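Local coordinates for protein putative hydrolase (Shewanella frigidimarina, PDB 3LHO) that probably acts as an iron-dependent dioxygenase of the 2-oxoadipate dioxygenase/decarboxylase family, a 2-hydroxyglutarate synthase, at residues A[19-22]-A[23-26]; A[122-126]-A[127-131]; A[182-185]-A[186-190]. All coordinates share one frame; numbering follows the deposited sequence.

Contact 1: residues A[19-22]-A[23-26]; sequences KMTP and SAAK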
loop_
_atom_site.group_PDB
_atom_site.type_symbol
_atom_site.label_atom_id
_atom_site.label_comp_id
_atom_site.label_asym_id
_atom_site.label_seq_id
_atom_site.Cartn_x
_atom_site.Cartn_y
_atom_site.Cartn_z
ATOM N N LYS A 19 10.706 5.657 -6.190
ATOM C CA LYS A 19 11.806 4.906 -6.728
ATOM C C LYS A 19 11.339 3.615 -7.373
ATOM O O LYS A 19 11.903 3.216 -8.373
ATOM C CB LYS A 19 12.868 4.595 -5.669
ATOM C CG LYS A 19 13.530 5.807 -5.076
ATOM C CD LYS A 19 14.466 5.385 -3.932
ATOM C CE LYS A 19 15.060 6.573 -3.231
ATOM N NZ LYS A 19 15.873 6.094 -2.077
HETATM N N MSE A 20 10.343 2.954 -6.779
HETATM C CA MSE A 20 9.739 1.757 -7.331
HETATM C C MSE A 20 8.704 2.126 -8.371
HETATM O O MSE A 20 8.439 1.321 -9.253
HETATM C CB MSE A 20 8.954 0.973 -6.265
HETATM C CG MSE A 20 9.814 0.220 -5.310
HETATM SE SE MSE A 20 8.707 -0.733 -4.130
HETATM C CE MSE A 20 7.991 0.729 -3.096
ATOM N N THR A 21 8.125 3.322 -8.246
ATOM C CA THR A 21 6.881 3.677 -8.950
ATOM C C THR A 21 7.014 5.056 -9.657
ATOM O O THR A 21 6.348 6.038 -9.281
ATOM C CB THR A 21 5.696 3.704 -7.952
ATOM O OG1 THR A 21 5.868 2.648 -6.995
ATOM C CG2 THR A 21 4.356 3.524 -8.664
ATOM N N PRO A 22 7.866 5.125 -10.694
ATOM C CA PRO A 22 8.063 6.380 -11.420
ATOM C C PRO A 22 6.783 6.971 -11.986
ATOM O O PRO A 22 6.665 8.196 -12.051
ATOM C CB PRO A 22 9.031 6.009 -12.554
ATOM C CG PRO A 22 9.029 4.543 -12.628
ATOM C CD PRO A 22 8.725 4.050 -11.240
ATOM N N SER A 23 5.825 6.114 -12.333
ATOM C CA SER A 23 4.532 6.583 -12.806
ATOM C C SER A 23 3.826 7.510 -11.792
ATOM O O SER A 23 3.197 8.487 -12.179
ATOM C CB SER A 23 3.617 5.405 -13.122
ATOM O OG SER A 23 4.126 4.660 -14.213
ATOM N N ALA A 24 3.941 7.176 -10.515
ATOM C CA ALA A 24 3.380 7.976 -9.465
ATOM C C ALA A 24 4.039 9.355 -9.461
ATOM O O ALA A 24 3.368 10.375 -9.320
ATOM C CB ALA A 24 3.521 7.247 -8.066
ATOM N N ALA A 25 5.344 9.407 -9.643
ATOM C CA ALA A 25 5.977 10.736 -9.630
ATOM C C ALA A 25 5.408 11.578 -10.785
ATOM O O ALA A 25 5.066 12.769 -10.618
ATOM C CB ALA A 25 7.529 10.648 -9.688
ATOM N N LYS A 26 5.234 10.950 -11.937
ATOM C CA LYS A 26 4.767 11.688 -13.125
ATOM C C LYS A 26 3.297 12.113 -12.993
ATOM O O LYS A 26 2.955 13.251 -13.293
ATOM C CB LYS A 26 4.972 10.867 -14.404
ATOM C CG LYS A 26 6.430 10.594 -14.723
ATOM C CD LYS A 26 6.549 9.813 -16.026
ATOM C CE LYS A 26 7.981 9.453 -16.382
ATOM N NZ LYS A 26 8.033 8.496 -17.535
#
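The first turn of helix 22-32 starts here, just after helix 6-20 ends, with Thr21 in the N-cap position and Pro22 as the first helical residue. Thr21 leaves its side chain out of the capping: OG1 turns back to bond the O of Tyr17 in the preceding helix, and its carbonyl takes up the new turn instead. Ala24 N donates to Thr21 O over 2.9 Å, a bent bond (131° at the hydrogen) that meets the oxygen from well above the carbonyl plane. From the next carbonyl, Pro22 O, the bond to Lys26 N is 3.1 Å long, straighter at 156° and in the carbonyl plane, the first i to i+4 bond of this turn. In the first turn of a helix a backbone N-H has no carbonyl of a preceding turn to bond, so the proline nitrogen costs no helix bond. With CG2 anti to the backbone N (chi1 -37° for OG1), Thr21 lays its methyl beside Ala24 CB at 3.9 Å; Trp14 and Tyr17 of helix 6-20 also touch that alanine. Ser23 OG bonds Asp216, tying the new turn to a loop. At the outer side, the CG of Lys26 passes 3.6 Å from Pro22 O.

Contact 2: residues A[122-126]-A[127-131]; sequences AATTA and DNFIY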
loop_
_atom_site.group_PDB
_atom_site.type_symbol
_atom_site.label_atom_id
_atom_site.label_comp_id
_atom_site.label_asym_id
_atom_site.label_seq_id
_atom_site.Cartn_x
_atom_site.Cartn_y
_atom_site.Cartn_z
ATOM N N ALA A 122 15.625 -4.424 16.521
ATOM C CA ALA A 122 15.896 -3.021 16.737
ATOM C C ALA A 122 15.514 -2.127 15.554
ATOM O O ALA A 122 15.217 -0.963 15.747
ATOM C CB ALA A 122 17.333 -2.835 17.113
ATOM N N ALA A 123 15.511 -2.679 14.347
ATOM C CA ALA A 123 15.177 -1.938 13.157
ATOM C C ALA A 123 13.705 -1.531 13.178
ATOM O O ALA A 123 13.333 -0.531 12.551
ATOM C CB ALA A 123 15.480 -2.805 11.849
ATOM N N THR A 124 12.886 -2.286 13.921
ATOM C CA THR A 124 11.442 -2.123 13.843
ATOM C C THR A 124 10.965 -0.877 14.576
ATOM O O THR A 124 9.816 -0.456 14.380
ATOM C CB THR A 124 10.669 -3.333 14.377
ATOM O OG1 THR A 124 10.936 -3.484 15.766
ATOM C CG2 THR A 124 11.041 -4.626 13.634
ATOM N N THR A 125 11.840 -0.285 15.397
ATOM C CA THR A 125 11.511 0.962 16.076
ATOM C C THR A 125 12.270 2.191 15.525
ATOM O O THR A 125 12.119 3.305 16.046
ATOM C CB THR A 125 11.716 0.853 17.604
ATOM O OG1 THR A 125 11.204 2.049 18.206
ATOM C CG2 THR A 125 13.260 0.586 18.020
ATOM N N ALA A 126 13.041 2.010 14.452
ATOM C CA ALA A 126 13.778 3.121 13.838
ATOM C C ALA A 126 12.807 3.861 12.938
ATOM O O ALA A 126 11.816 3.280 12.466
ATOM C CB ALA A 126 14.980 2.612 13.003
ATOM N N ASP A 127 13.123 5.123 12.662
ATOM C CA ASP A 127 12.202 5.965 11.905
ATOM C C ASP A 127 11.956 5.514 10.494
ATOM O O ASP A 127 10.951 5.907 9.916
ATOM C CB ASP A 127 12.616 7.456 11.894
ATOM C CG ASP A 127 13.994 7.723 11.251
ATOM O OD1 ASP A 127 14.780 6.800 10.936
ATOM O OD2 ASP A 127 14.291 8.907 11.069
ATOM N N ASN A 128 12.893 4.766 9.909
ATOM C CA ASN A 128 12.783 4.384 8.524
ATOM C C ASN A 128 12.159 3.035 8.347
ATOM O O ASN A 128 12.137 2.534 7.211
ATOM C CB ASN A 128 14.149 4.419 7.809
ATOM C CG ASN A 128 15.091 3.336 8.292
ATOM O OD1 ASN A 128 15.062 2.956 9.454
ATOM N ND2 ASN A 128 15.887 2.798 7.390
ATOM N N PHE A 129 11.644 2.425 9.426
ATOM C CA PHE A 129 11.229 1.030 9.290
ATOM C C PHE A 129 10.178 0.784 8.196
ATOM O O PHE A 129 10.281 -0.193 7.444
ATOM C CB PHE A 129 10.747 0.414 10.609
ATOM C CG PHE A 129 10.270 -1.050 10.439
ATOM C CD1 PHE A 129 11.182 -2.035 10.057
ATOM C CD2 PHE A 129 8.940 -1.396 10.563
ATOM C CE1 PHE A 129 10.818 -3.300 9.861
ATOM C CE2 PHE A 129 8.550 -2.685 10.379
ATOM C CZ PHE A 129 9.465 -3.652 10.004
ATOM N N ILE A 130 9.161 1.632 8.080
ATOM C CA ILE A 130 8.098 1.330 7.115
ATOM C C ILE A 130 8.544 1.564 5.642
ATOM O O ILE A 130 7.846 1.208 4.725
ATOM C CB ILE A 130 6.778 2.073 7.440
ATOM C CG1 ILE A 130 6.925 3.563 7.218
ATOM C CG2 ILE A 130 6.224 1.723 8.907
ATOM C CD1 ILE A 130 5.563 4.307 7.266
ATOM N N TYR A 131 9.711 2.183 5.442
ATOM C CA TYR A 131 10.322 2.280 4.107
ATOM C C TYR A 131 11.763 1.750 4.075
ATOM O O TYR A 131 12.589 2.223 3.284
ATOM C CB TYR A 131 10.233 3.709 3.543
ATOM C CG TYR A 131 10.797 4.803 4.454
ATOM C CD1 TYR A 131 9.994 5.378 5.456
ATOM C CD2 TYR A 131 12.141 5.225 4.338
ATOM C CE1 TYR A 131 10.485 6.327 6.302
ATOM C CE2 TYR A 131 12.660 6.212 5.210
ATOM C CZ TYR A 131 11.791 6.763 6.179
ATOM O OH TYR A 131 12.227 7.714 7.043
HETATM O O HOH W 1 14.457 -0.023 10.036
#
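With chi1 at 178°, Phe129 swings CG opposite its backbone N and back over Thr124, while Asn128, with chi1 at 69°, brings OD1 of its amide toward Ala126; both belong to a type I beta turn, Ala126 to Phe129, in the loop between helices 106-116 and 140-149. The turn is closed by Phe129 N, which donates to Ala126 O over 3.2 Å and approaches from above the carbonyl plane. Thr124 sits over one face of the phenyl ring in a CH-pi contact, its CA 4.0 Å from the ring centroid and displaced toward the rim. Its methyl CG2 runs alongside the ring, 4.0 Å from CE1, and its OG1 bonds the O of Ile121. Leu57 and His60 of helix 54-62 also touch the phenylalanine, and Tyr161 meets its ring, so the aromatic group joins this loop to the body of the protein. With an alanine here, the CA and CG2 of Thr124 would probably lose their aromatic partner and a gap would be likely to open beside helix 54-62. A water at the edge of the ring, in its plane, joins the two segments: it donates to Ala123 O at 2.8 Å and to Asn128 OD1 at 3.1 Å, and that same OD1 lies 3.6 Å from Ala126 CB.

Contact 3: residues A[182-185]-A[186-190]; sequences VNQA and LKQAG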
loop_
_atom_site.group_PDB
_atom_site.type_symbol
_atom_site.label_atom_id
_atom_site.label_comp_id
_atom_site.label_asym_id
_atom_site.label_seq_id
_atom_site.Cartn_x
_atom_site.Cartn_y
_atom_site.Cartn_z
ATOM N N VAL A 182 -10.818 11.652 -14.409
ATOM C CA VAL A 182 -9.387 11.478 -14.041
ATOM C C VAL A 182 -8.760 10.399 -14.919
ATOM O O VAL A 182 -7.652 10.552 -15.444
ATOM C CB VAL A 182 -9.235 11.089 -12.560
ATOM C CG1 VAL A 182 -7.761 10.759 -12.211
ATOM C CG2 VAL A 182 -9.792 12.225 -11.673
ATOM N N ASN A 183 -9.473 9.291 -15.066
ATOM C CA ASN A 183 -8.999 8.174 -15.888
ATOM C C ASN A 183 -8.739 8.604 -17.321
ATOM O O ASN A 183 -7.732 8.197 -17.926
ATOM C CB ASN A 183 -9.992 6.996 -15.834
ATOM C CG ASN A 183 -9.883 6.193 -14.545
ATOM O OD1 ASN A 183 -8.995 6.445 -13.714
ATOM N ND2 ASN A 183 -10.772 5.199 -14.371
ATOM N N GLN A 184 -9.609 9.458 -17.854
ATOM C CA GLN A 184 -9.451 9.921 -19.229
ATOM C C GLN A 184 -8.195 10.792 -19.355
ATOM O O GLN A 184 -7.430 10.612 -20.295
ATOM C CB GLN A 184 -10.710 10.646 -19.725
ATOM C CG GLN A 184 -10.771 10.892 -21.240
ATOM C CD GLN A 184 -10.517 9.622 -22.056
ATOM O OE1 GLN A 184 -11.060 8.553 -21.761
ATOM N NE2 GLN A 184 -9.650 9.728 -23.053
ATOM N N ALA A 185 -7.956 11.690 -18.393
ATOM C CA ALA A 185 -6.751 12.549 -18.398
ATOM C C ALA A 185 -5.471 11.712 -18.326
ATOM O O ALA A 185 -4.438 12.066 -18.901
ATOM C CB ALA A 185 -6.774 13.554 -17.228
ATOM N N LEU A 186 -5.528 10.635 -17.553
ATOM C CA LEU A 186 -4.377 9.760 -17.403
ATOM C C LEU A 186 -4.076 9.064 -18.732
ATOM O O LEU A 186 -2.932 9.022 -19.162
ATOM C CB LEU A 186 -4.639 8.707 -16.335
ATOM C CG LEU A 186 -4.851 9.249 -14.922
ATOM C CD1 LEU A 186 -5.111 8.083 -13.975
ATOM C CD2 LEU A 186 -3.660 10.102 -14.507
ATOM N N LYS A 187 -5.108 8.516 -19.357
ATOM C CA LYS A 187 -4.921 7.853 -20.670
ATOM C C LYS A 187 -4.436 8.831 -21.750
ATOM O O LYS A 187 -3.516 8.504 -22.504
ATOM C CB LYS A 187 -6.198 7.150 -21.104
ATOM C CG LYS A 187 -6.444 5.881 -20.298
ATOM C CD LYS A 187 -7.891 5.712 -19.939
ATOM C CE LYS A 187 -8.691 5.105 -21.020
ATOM N NZ LYS A 187 -10.034 4.831 -20.533
ATOM N N GLN A 188 -5.031 10.022 -21.801
ATOM C CA GLN A 188 -4.598 11.081 -22.736
ATOM C C GLN A 188 -3.129 11.481 -22.517
ATOM O O GLN A 188 -2.420 11.781 -23.483
ATOM C CB GLN A 188 -5.496 12.313 -22.635
ATOM C CG GLN A 188 -6.858 12.138 -23.328
ATOM C CD GLN A 188 -7.832 13.283 -23.047
ATOM O OE1 GLN A 188 -7.501 14.262 -22.365
ATOM N NE2 GLN A 188 -9.053 13.153 -23.559
ATOM N N ALA A 189 -2.658 11.444 -21.270
ATOM C CA ALA A 189 -1.239 11.738 -20.963
ATOM C C ALA A 189 -0.297 10.538 -21.198
ATOM O O ALA A 189 0.918 10.631 -20.958
ATOM C CB ALA A 189 -1.100 12.246 -19.510
ATOM N N GLY A 190 -0.851 9.403 -21.615
ATOM C CA GLY A 190 -0.043 8.260 -22.036
ATOM C C GLY A 190 0.231 7.235 -20.965
ATOM O O GLY A 190 1.151 6.443 -21.103
#
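Gln184 O accepts the shortest of the hydrogen bonds that join the two segments, from Gln188 N at 2.9 Å; the bond is nearly straight (170° at the hydrogen) and runs close to the direction of the carbonyl. It belongs to the last turns of helix 179-188, where Leu186 N to Val182 O and Lys187 N to Asn183 O repeat the i to i+4 pattern. Ala189 N still reaches Ala185 O at 3.0 Å, but this bond is more bent, and the donor lies above the carbonyl plane as the helix reaches its end. Gly190 then ends it in a Schellman motif: its phi is positive (94°), and its N bonds Lys187 O at 2.9 Å. A beta carbon at these backbone angles would press against the preceding carbonyl oxygen, which accounts for the glycine.

On the outer side, the two glutamines cross at about a right angle. Gln184, bent at chi2, brings NE2 within 3.5 Å of NE2 of the extended Gln188, with the amide planes 67° apart; both nitrogens are donors, so this is a packing contact rather than a hydrogen bond. Lys187 folds back along the turn, its CD 3.2 Å from Asn183 O, before NZ pairs with Glu199 in a salt bridge. The other side is apolar: Val182 and Leu186 lie side by side, CG1 of the valine 4.2 Å from CD1 of the leucine.

Asn183 OD1 bonds Ser211 of strand 208-212, one of the two outermost in the sheet, so the helix touches helix 22-32 through Leu186, on Ile27 and Leu30, and Ala189, on Leu30, and the sheet's edge strand through Asn183.

How the contacts relate
Contacts 1, 2 and 3 follow one another along the chain without nesting, all within the part of the chain related to 2-oxoadipate dioxygenase/decarboxylase. Contacts 1 and 3 lie on the same side of the chain's centre, their centres about 16 Å apart, and are linked through helix 22-32: it begins at contact 1, and its later residues pack on helix 179-188 of contact 3. Helix 6-20 connects contacts 1 and 2, whose centres are about 23 Å apart, because it leads into the former and packs on Ile130 and Tyr131 of the latter. Contacts 2 and 3 lie on opposite sides, about 36 Å between centres. All three lie on helices and loops outside the seven-stranded sheet, whose strands carry the nickel ligands His41, His165 and Glu235.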